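Local coordinates for transcriptional regulator (Mesorhizobium loti, PDB 3BHQ), which probably binds regulatory DNA as a TetR-family transcription factor and so controls the expression of target genes, at residues 101-105 and 106-110; 80-83 and 84-87; 42-46 and 47-51. One frame throughout, in Å; residues are numbered along the deposited sequence.

Contact 1: 101-105 and 106-110; sequences AVLMD and EELLK
D105 caps the helix that L108 and L109 belong to. It is the N-cap residue of helix 106-117, just past the end of helix 88-103. Its CG is anti to the backbone N (chi1 176°), which swings the carboxylate forward over the first turn. There D105 OD2 accepts from L108 N at 3.1 Å. The N-H meets the oxygen on its anti side, a little out of the carboxylate plane. A water donates to D105 OD1 at 2.8 Å and accepts from E107 N. Behind the cap, L109 N bonds to D105 O at 3.0 Å, the first regular bond of the new helix.

Leucine methyls lie against backbone carbonyls. L108 CD2 is 3.6 Å from V102 O, and L109 CD2 is 3.8 Å from L103 O, a buried oxygen with no polar partner. L109 ends near M104: its CD1 lies 3.8 Å from the selenomethionine methyl, M104 CE. M104 has a second conformer, so this methyl contact is uncertain. M175 of helix 159-181 touches both M104 and L109, and N184 bonds to M104 O and E106 OE1.

Within the new helix, K110 NZ forms a salt bridge with E107 OE2 at 2.9 Å; both side chains also touch I26 of helix 9-28. The D105 carboxylate sits at the positive end of the helix dipole, which would probably stabilise its negative charge.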
ATOM      1  N   ALA A 101       2.119  10.427  11.778  1.00 20.96           N
ATOM      2  CA  ALA A 101       3.373  11.214  11.679  1.00 22.93           C
ATOM      3  C   ALA A 101       4.611  10.341  11.442  1.00 25.41           C
ATOM      4  O   ALA A 101       5.463  10.669  10.615  1.00 25.83           O
ATOM      5  CB  ALA A 101       3.562  12.081  12.917  1.00 26.09           C
ATOM      6  N   VAL A 102       4.698   9.220  12.149  1.00 22.96           N
ATOM      7  CA  VAL A 102       5.815   8.289  12.019  1.00 22.11           C
ATOM      8  C   VAL A 102       5.825   7.566  10.668  1.00 23.99           C
ATOM      9  O   VAL A 102       6.850   7.506   9.971  1.00 22.31           O
ATOM     10  CB  VAL A 102       5.797   7.244  13.185  1.00 25.47           C
ATOM     11  CG1 VAL A 102       6.794   6.116  12.969  1.00 25.78           C
ATOM     12  CG2 VAL A 102       6.042   7.951  14.509  1.00 27.01           C
ATOM     13  N   LEU A 103       4.677   6.992  10.328  1.00 20.33           N
ATOM     14  CA  LEU A 103       4.566   6.161   9.130  1.00 20.57           C
ATOM     15  C   LEU A 103       4.545   6.940   7.825  1.00 21.62           C
ATOM     16  O   LEU A 103       4.860   6.353   6.777  1.00 21.92           O
ATOM     17  CB  LEU A 103       3.417   5.154   9.276  1.00 19.24           C
ATOM     18  CG  LEU A 103       3.548   4.191  10.467  1.00 22.60           C
ATOM     19  CD1 LEU A 103       2.303   3.347  10.663  1.00 23.03           C
ATOM     20  CD2 LEU A 103       4.766   3.300  10.327  1.00 24.88           C
HETATM   21  N   MSE A 104       4.204   8.230   7.866  1.00 19.71           N
HETATM   22  CA  MSE A 104       4.189   9.087   6.672  0.67 19.94           C
HETATM   23  C   MSE A 104       5.443   9.946   6.550  1.00 21.23           C
HETATM   24  O   MSE A 104       5.518  10.837   5.723  1.00 22.27           O
HETATM   25  CB  MSE A 104       2.887   9.885   6.608  0.67 18.73           C
HETATM   26  CG  MSE A 104       1.629   9.009   6.572  0.67 22.54           C
HETATM   27 SE   MSE A 104       1.542   7.851   5.010  0.50 18.00          SE
HETATM   28  CE  MSE A 104       1.716   9.313   3.693  0.67 26.45           C
ATOM     29  N   ASP A 105       6.459   9.654   7.358  1.00 21.23           N
ATOM     30  CA  ASP A 105       7.738  10.330   7.288  1.00 19.29           C
ATOM     31  C   ASP A 105       8.280  10.179   5.854  1.00 19.54           C
ATOM     32  O   ASP A 105       8.269   9.081   5.290  1.00 18.65           O
ATOM     33  CB  ASP A 105       8.753   9.688   8.220  1.00 20.96           C
ATOM     34  CG  ASP A 105      10.117  10.308   8.086  1.00 24.17           C
ATOM     35  OD1 ASP A 105      10.350  11.399   8.612  1.00 26.85           O
ATOM     36  OD2 ASP A 105      10.958   9.701   7.426  1.00 25.99           O
ATOM     37  N   GLU A 106       8.737  11.284   5.289  1.00 20.34           N
ATOM     38  CA  GLU A 106       9.140  11.325   3.892  1.00 21.20           C
ATOM     39  C   GLU A 106      10.263  10.353   3.535  1.00 20.37           C
ATOM     40  O   GLU A 106      10.184   9.666   2.524  1.00 21.72           O
ATOM     41  CB  GLU A 106       9.511  12.772   3.513  1.00 25.92           C
ATOM     42  CG  GLU A 106       9.824  13.008   2.028  1.00 31.51           C
ATOM     43  CD  GLU A 106       8.635  12.750   1.069  1.00 51.29           C
ATOM     44  OE1 GLU A 106       7.454  12.695   1.513  1.00 48.36           O
ATOM     45  OE2 GLU A 106       8.898  12.611  -0.156  1.00 61.24           O
ATOM     46  N   GLU A 107      11.283  10.267   4.383  1.00 20.26           N
ATOM     47  CA  GLU A 107      12.393   9.368   4.101  1.00 21.30           C
ATOM     48  C   GLU A 107      11.975   7.907   4.189  1.00 21.55           C
ATOM     49  O   GLU A 107      12.403   7.091   3.381  1.00 22.02           O
ATOM     50  CB  GLU A 107      13.616   9.706   4.960  1.00 23.08           C
ATOM     51  CG  GLU A 107      14.148  11.167   4.757  1.00 27.23           C
ATOM     52  CD  GLU A 107      14.405  11.544   3.290  1.00 33.91           C
ATOM     53  OE1 GLU A 107      15.222  10.859   2.649  1.00 35.34           O
ATOM     54  OE2 GLU A 107      13.797  12.518   2.770  1.00 35.48           O
ATOM     55  N   LEU A 108      11.089   7.584   5.132  1.00 20.48           N
ATOM     56  CA  LEU A 108      10.547   6.249   5.267  1.00 20.64           C
ATOM     57  C   LEU A 108       9.736   5.854   4.018  1.00 20.78           C
ATOM     58  O   LEU A 108       9.838   4.740   3.527  1.00 22.63           O
ATOM     59  CB  LEU A 108       9.690   6.106   6.544  1.00 20.21           C
ATOM     60  CG  LEU A 108       9.194   4.731   6.905  1.00 20.98           C
ATOM     61  CD1 LEU A 108      10.382   3.784   7.161  1.00 24.29           C
ATOM     62  CD2 LEU A 108       8.299   4.774   8.111  1.00 21.87           C
ATOM     63  N   LEU A 109       8.949   6.787   3.481  1.00 19.96           N
ATOM     64  CA  LEU A 109       8.175   6.524   2.257  1.00 20.06           C
ATOM     65  C   LEU A 109       9.103   6.264   1.065  1.00 19.07           C
ATOM     66  O   LEU A 109       8.814   5.384   0.254  1.00 21.61           O
ATOM     67  CB  LEU A 109       7.234   7.687   1.955  1.00 19.84           C
ATOM     68  CG  LEU A 109       6.135   7.984   2.988  1.00 24.54           C
ATOM     69  CD1 LEU A 109       5.409   9.285   2.637  1.00 27.61           C
ATOM     70  CD2 LEU A 109       5.160   6.892   3.063  1.00 28.65           C
ATOM     71  N   LYS A 110      10.191   7.025   0.976  1.00 19.83           N
ATOM     72  CA  LYS A 110      11.178   6.794  -0.097  1.00 21.73           C
ATOM     73  C   LYS A 110      11.780   5.388   0.013  1.00 21.66           C
ATOM     74  O   LYS A 110      11.894   4.667  -0.994  1.00 21.33           O
ATOM     75  CB  LYS A 110      12.273   7.848  -0.093  1.00 21.15           C
ATOM     76  CG  LYS A 110      11.810   9.289  -0.491  1.00 19.62           C
ATOM     77  CD  LYS A 110      12.929  10.339  -0.265  1.00 23.77           C
ATOM     78  CE  LYS A 110      12.439  11.734  -0.610  1.00 32.13           C
ATOM     79  NZ  LYS A 110      13.366  12.809  -0.077  1.00 35.34           N
TER
HETATM   80  O   HOH W   1      11.684  12.696   6.519  1.00 46.29           O

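Contact 2: 80-83 and 84-87; sequences TLLS and EAIF
The N-H groups of E84 and A85 bond back to the last turn of helix 56-83, a helix C-terminus that gives way to the loop before helix 88-103. The backbone makes the tight part. E84 N bonds to L81 O at 2.8 Å, and a weak bond runs from E84 N to T80 O. A85 N gives a straighter bond to L82 O at 3.1 Å, with an N-H...O angle of 162°. E84 CB packs 3.4 Å from L81 O, and E84 CG lies 3.6 Å from T80 O. A85 CB lies 3.5 Å from L82 O. The L82 side chain itself turns inward, to L92 and L95 of helix 88-103 and to C144 and L148 of helix 123-150. R151 bonds to S83 O.

The solvent side is looser. E84 runs extended beyond CG, alongside T80 and pointing the same way. T80 OG1 turns to E76 O in the preceding turn. The L81 and E84 side chains cross at a slant. The nearest atoms to the E84 oxygens across the contact are carbons: E84 OE2 is 3.9 Å from T80 CG2, and E84 OE1 is 3.8 Å from L81 CD2.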
ATOM      1  N   THR A  80       2.479   1.804  24.404  1.00 28.16           N
ATOM      2  CA  THR A  80       2.596   1.830  25.879  1.00 28.57           C
ATOM      3  C   THR A  80       1.854   3.044  26.457  1.00 28.66           C
ATOM      4  O   THR A  80       1.150   2.896  27.453  1.00 30.51           O
ATOM      5  CB  THR A  80       4.059   1.834  26.366  1.00 29.68           C
ATOM      6  OG1 THR A  80       4.692   0.619  25.947  1.00 35.14           O
ATOM      7  CG2 THR A  80       4.127   1.917  27.907  1.00 30.20           C
ATOM      8  N   LEU A  81       1.997   4.216  25.836  1.00 26.64           N
ATOM      9  CA  LEU A  81       1.260   5.416  26.296  1.00 24.57           C
ATOM     10  C   LEU A  81      -0.240   5.186  26.271  1.00 23.95           C
ATOM     11  O   LEU A  81      -0.900   5.507  27.253  1.00 23.21           O
ATOM     12  CB  LEU A  81       1.601   6.656  25.477  1.00 25.39           C
ATOM     13  CG  LEU A  81       3.027   7.188  25.636  1.00 27.75           C
ATOM     14  CD1 LEU A  81       3.325   8.253  24.581  1.00 33.66           C
ATOM     15  CD2 LEU A  81       3.261   7.721  27.048  1.00 28.38           C
ATOM     16  N   LEU A  82      -0.774   4.571  25.192  1.00 24.04           N
ATOM     17  CA  LEU A  82      -2.232   4.273  25.098  1.00 25.09           C
ATOM     18  C   LEU A  82      -2.697   3.404  26.264  1.00 22.71           C
ATOM     19  O   LEU A  82      -3.807   3.588  26.782  1.00 23.09           O
ATOM     20  CB  LEU A  82      -2.605   3.573  23.790  1.00 23.96           C
ATOM     21  CG  LEU A  82      -4.055   3.075  23.634  1.00 24.21           C
ATOM     22  CD1 LEU A  82      -5.061   4.206  23.902  1.00 22.19           C
ATOM     23  CD2 LEU A  82      -4.329   2.425  22.282  1.00 24.49           C
ATOM     24  N   SER A  83      -1.855   2.459  26.669  1.00 25.63           N
ATOM     25  CA  SER A  83      -2.144   1.608  27.833  1.00 25.81           C
ATOM     26  C   SER A  83      -2.246   2.409  29.150  1.00 26.03           C
ATOM     27  O   SER A  83      -2.794   1.926  30.115  1.00 28.04           O
ATOM     28  CB  SER A  83      -1.099   0.493  27.969  1.00 26.33           C
ATOM     29  OG  SER A  83       0.114   0.983  28.511  1.00 33.43           O
ATOM     30  N   GLU A  84      -1.678   3.616  29.190  1.00 26.31           N
ATOM     31  CA  GLU A  84      -1.744   4.504  30.370  1.00 24.97           C
ATOM     32  C   GLU A  84      -2.890   5.541  30.296  1.00 23.05           C
ATOM     33  O   GLU A  84      -3.072   6.315  31.244  1.00 24.34           O
ATOM     34  CB  GLU A  84      -0.367   5.181  30.563  1.00 25.94           C
ATOM     35  CG  GLU A  84       0.768   4.132  30.828  1.00 34.47           C
ATOM     36  CD  GLU A  84       2.198   4.667  30.743  1.00 34.61           C
ATOM     37  OE1 GLU A  84       2.424   5.800  30.255  1.00 43.96           O
ATOM     38  OE2 GLU A  84       3.121   3.918  31.152  1.00 48.61           O
ATOM     39  N   ALA A  85      -3.676   5.552  29.219  1.00 19.31           N
ATOM     40  CA  ALA A  85      -4.775   6.508  29.081  1.00 17.09           C
ATOM     41  C   ALA A  85      -5.994   6.028  29.845  1.00 18.25           C
ATOM     42  O   ALA A  85      -6.291   4.822  29.882  1.00 18.11           O
ATOM     43  CB  ALA A  85      -5.131   6.727  27.623  1.00 16.39           C
ATOM     44  N   ILE A  86      -6.695   6.966  30.480  1.00 15.39           N
ATOM     45  CA  ILE A  86      -7.966   6.686  31.134  1.00 16.37           C
ATOM     46  C   ILE A  86      -9.095   6.670  30.108  1.00 19.09           C
ATOM     47  O   ILE A  86     -10.042   5.880  30.223  1.00 21.31           O
ATOM     48  CB  ILE A  86      -8.316   7.783  32.199  1.00 18.25           C
ATOM     49  CG1 ILE A  86      -7.333   7.757  33.344  1.00 19.63           C
ATOM     50  CG2 ILE A  86      -9.743   7.622  32.712  1.00 21.05           C
ATOM     51  CD1 ILE A  86      -7.479   9.004  34.219  1.00 21.95           C
ATOM     52  N   PHE A  87      -8.996   7.557  29.115  1.00 16.96           N
ATOM     53  CA  PHE A  87     -10.015   7.758  28.112  1.00 17.65           C
ATOM     54  C   PHE A  87      -9.566   7.169  26.769  1.00 17.89           C
ATOM     55  O   PHE A  87      -8.537   7.562  26.213  1.00 17.83           O
ATOM     56  CB  PHE A  87     -10.323   9.247  27.994  1.00 17.45           C
ATOM     57  CG  PHE A  87     -10.770   9.843  29.266  1.00 16.47           C
ATOM     58  CD1 PHE A  87     -12.075   9.665  29.693  1.00 17.49           C
ATOM     59  CD2 PHE A  87      -9.897  10.564  30.066  1.00 13.67           C
ATOM     60  CE1 PHE A  87     -12.497  10.180  30.886  1.00 18.84           C
ATOM     61  CE2 PHE A  87     -10.317  11.091  31.283  1.00 15.18           C
ATOM     62  CZ  PHE A  87     -11.606  10.901  31.692  1.00 16.34           C
TER

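Contact 3: 42-46 and 47-51; sequences AGASK and QTVYK
The turn and the start of the second helix of the predicted helix-turn-helix meet here, with S45 capping helix 46-53 through T48. S45 OG lies between its own backbone N and carbonyl carbon (chi1 75°), which brings it under the first turn. There it accepts from T48 N at 3.0 Å, a nearly straight bond of 165°. A water accepts from S45 N and is hydrogen-bonded to T48 OG1 at 3.1 Å. V49 N bonds to S45 O, and Y50 N to K46 O at 3.0 Å.

G43 ends the preceding helix in a Schellman motif with positive phi. In a TetR-type helix-turn-helix, the helix after this turn is the recognition helix, which would be helix 46-53. On the inner side the turn meets this helix through apolar groups: A44 CB lies 4.0 Å from V49 CG2, and I17 of helix 9-28 touches both residues.

On the outer face, K46 is fully extended and crosses Y50. K46 CG lies in the plane of the ring at its edge, 3.7 Å from Y50 CE2, and K46 CE is equally near that atom. Both polar ends turn to E36, K46 NZ by a salt bridge and Y50 OH by a hydrogen bond. An alanine in place of Y50 would probably leave E36 without its hydroxyl partner and take the ring edge away from K46 CG and CE, leaving that chain less held.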
ATOM      1  N   ALA A  42      30.344   7.250   5.414  1.00 20.33           N
ATOM      2  CA  ALA A  42      30.327   6.798   6.803  1.00 17.41           C
ATOM      3  C   ALA A  42      31.599   7.066   7.571  1.00 20.12           C
ATOM      4  O   ALA A  42      31.613   6.880   8.780  1.00 22.83           O
ATOM      5  CB  ALA A  42      30.073   5.284   6.842  1.00 18.10           C
ATOM      6  N   GLY A  43      32.664   7.458   6.881  1.00 21.74           N
ATOM      7  CA  GLY A  43      33.960   7.647   7.514  1.00 21.59           C
ATOM      8  C   GLY A  43      34.572   6.333   7.964  1.00 20.97           C
ATOM      9  O   GLY A  43      35.142   6.244   9.051  1.00 22.61           O
ATOM     10  N   ALA A  44      34.397   5.301   7.136  1.00 20.35           N
ATOM     11  CA  ALA A  44      34.926   3.976   7.378  1.00 18.89           C
ATOM     12  C   ALA A  44      35.864   3.593   6.226  1.00 19.19           C
ATOM     13  O   ALA A  44      35.736   4.110   5.111  1.00 18.81           O
ATOM     14  CB  ALA A  44      33.782   2.968   7.468  1.00 18.98           C
ATOM     15  N   SER A  45      36.782   2.669   6.496  1.00 17.31           N
ATOM     16  CA  SER A  45      37.603   2.112   5.438  1.00 15.75           C
ATOM     17  C   SER A  45      36.740   1.161   4.602  1.00 16.89           C
ATOM     18  O   SER A  45      35.782   0.542   5.097  1.00 16.33           O
ATOM     19  CB  SER A  45      38.796   1.364   6.002  1.00 16.81           C
ATOM     20  OG  SER A  45      38.351   0.124   6.533  1.00 18.02           O
ATOM     21  N   LYS A  46      37.093   1.027   3.325  1.00 18.59           N
ATOM     22  CA  LYS A  46      36.459   0.093   2.385  1.00 19.98           C
ATOM     23  C   LYS A  46      36.546  -1.326   2.974  1.00 16.94           C
ATOM     24  O   LYS A  46      35.582  -2.089   2.933  1.00 18.14           O
ATOM     25  CB  LYS A  46      37.201   0.194   1.028  1.00 24.17           C
ATOM     26  CG  LYS A  46      36.815  -0.803  -0.041  1.00 29.06           C
ATOM     27  CD  LYS A  46      37.599  -0.553  -1.344  1.00 29.75           C
ATOM     28  CE  LYS A  46      37.299  -1.685  -2.372  1.00 44.24           C
ATOM     29  NZ  LYS A  46      37.531  -1.329  -3.810  1.00 45.95           N
ATOM     30  N   GLN A  47      37.717  -1.653   3.507  1.00 18.60           N
ATOM     31  CA  GLN A  47      37.955  -2.960   4.166  1.00 19.75           C
ATOM     32  C   GLN A  47      36.933  -3.266   5.241  1.00 20.34           C
ATOM     33  O   GLN A  47      36.350  -4.343   5.241  1.00 18.30           O
ATOM     34  CB  GLN A  47      39.355  -3.029   4.757  1.00 21.85           C
ATOM     35  CG  GLN A  47      40.396  -3.499   3.739  1.00 25.26           C
ATOM     36  CD  GLN A  47      40.420  -4.981   3.645  1.00 26.78           C
ATOM     37  OE1 GLN A  47      39.889  -5.567   2.701  1.00 31.21           O
ATOM     38  NE2 GLN A  47      40.978  -5.612   4.674  1.00 28.56           N
ATOM     39  N   THR A  48      36.718  -2.306   6.149  1.00 19.46           N
ATOM     40  CA  THR A  48      35.716  -2.507   7.207  1.00 19.07           C
ATOM     41  C   THR A  48      34.317  -2.747   6.657  1.00 20.33           C
ATOM     42  O   THR A  48      33.628  -3.668   7.105  1.00 18.67           O
ATOM     43  CB  THR A  48      35.697  -1.317   8.163  1.00 17.15           C
ATOM     44  OG1 THR A  48      36.957  -1.236   8.806  1.00 21.73           O
ATOM     45  CG2 THR A  48      34.533  -1.431   9.164  1.00 23.87           C
ATOM     46  N   VAL A  49      33.883  -1.958   5.670  1.00 17.78           N
ATOM     47  CA  VAL A  49      32.543  -2.142   5.090  1.00 17.56           C
ATOM     48  C   VAL A  49      32.389  -3.549   4.448  1.00 18.21           C
ATOM     49  O   VAL A  49      31.420  -4.256   4.724  1.00 17.71           O
ATOM     50  CB  VAL A  49      32.164  -0.973   4.136  1.00 17.89           C
ATOM     51  CG1 VAL A  49      30.761  -1.162   3.584  1.00 19.24           C
ATOM     52  CG2 VAL A  49      32.273   0.364   4.879  1.00 20.01           C
ATOM     53  N   TYR A  50      33.394  -4.006   3.692  1.00 19.00           N
ATOM     54  CA  TYR A  50      33.364  -5.363   3.115  1.00 18.88           C
ATOM     55  C   TYR A  50      33.422  -6.473   4.169  1.00 19.25           C
ATOM     56  O   TYR A  50      32.691  -7.467   4.060  1.00 19.21           O
ATOM     57  CB  TYR A  50      34.448  -5.551   2.035  1.00 20.04           C
ATOM     58  CG  TYR A  50      34.052  -4.964   0.686  1.00 21.06           C
ATOM     59  CD1 TYR A  50      33.184  -5.638  -0.168  1.00 29.50           C
ATOM     60  CD2 TYR A  50      34.561  -3.739   0.264  1.00 21.86           C
ATOM     61  CE1 TYR A  50      32.831  -5.102  -1.417  1.00 28.77           C
ATOM     62  CE2 TYR A  50      34.190  -3.176  -0.966  1.00 27.73           C
ATOM     63  CZ  TYR A  50      33.353  -3.867  -1.803  1.00 30.68           C
ATOM     64  OH  TYR A  50      33.052  -3.315  -3.027  1.00 31.37           O
ATOM     65  N   LYS A  51      34.262  -6.287   5.183  1.00 19.33           N
ATOM     66  CA  LYS A  51      34.409  -7.293   6.239  1.00 19.72           C
ATOM     67  C   LYS A  51      33.103  -7.489   7.018  1.00 19.72           C
ATOM     68  O   LYS A  51      32.724  -8.625   7.380  1.00 19.38           O
ATOM     69  CB  LYS A  51      35.574  -6.940   7.183  1.00 19.50           C
ATOM     70  CG  LYS A  51      36.948  -7.176   6.557  1.00 20.53           C
ATOM     71  CD  LYS A  51      38.080  -6.377   7.217  1.00 22.10           C
ATOM     72  CE  LYS A  51      38.390  -6.792   8.642  1.00 22.67           C
ATOM     73  NZ  LYS A  51      39.595  -6.069   9.151  1.00 17.16           N
TER
HETATM   74  O   HOH W   2      36.820   1.795   9.416  1.00 20.93           O

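How the contacts relate
The three contacts follow one another along the chain in the order 3, 2, 1. Each lies at a helix end: contacts 1 and 3 carry an N-cap, and contact 2 lies where helix 56-83 runs out. Contact 3 belongs to the predicted DNA-binding part. Contact 1 lies in the C-terminal domain, about 28 Å away between centres. Helix 56-83 spans much of the distance between contacts 2 and 3, whose centres are 44 Å apart on opposite sides of the chain's centre. Contact 2 lies 25 Å from contact 1, also between centres, and helix 88-103 leads from one to the other. Ethanediol molecules, probably from crystallisation, lie near D105 and Q47.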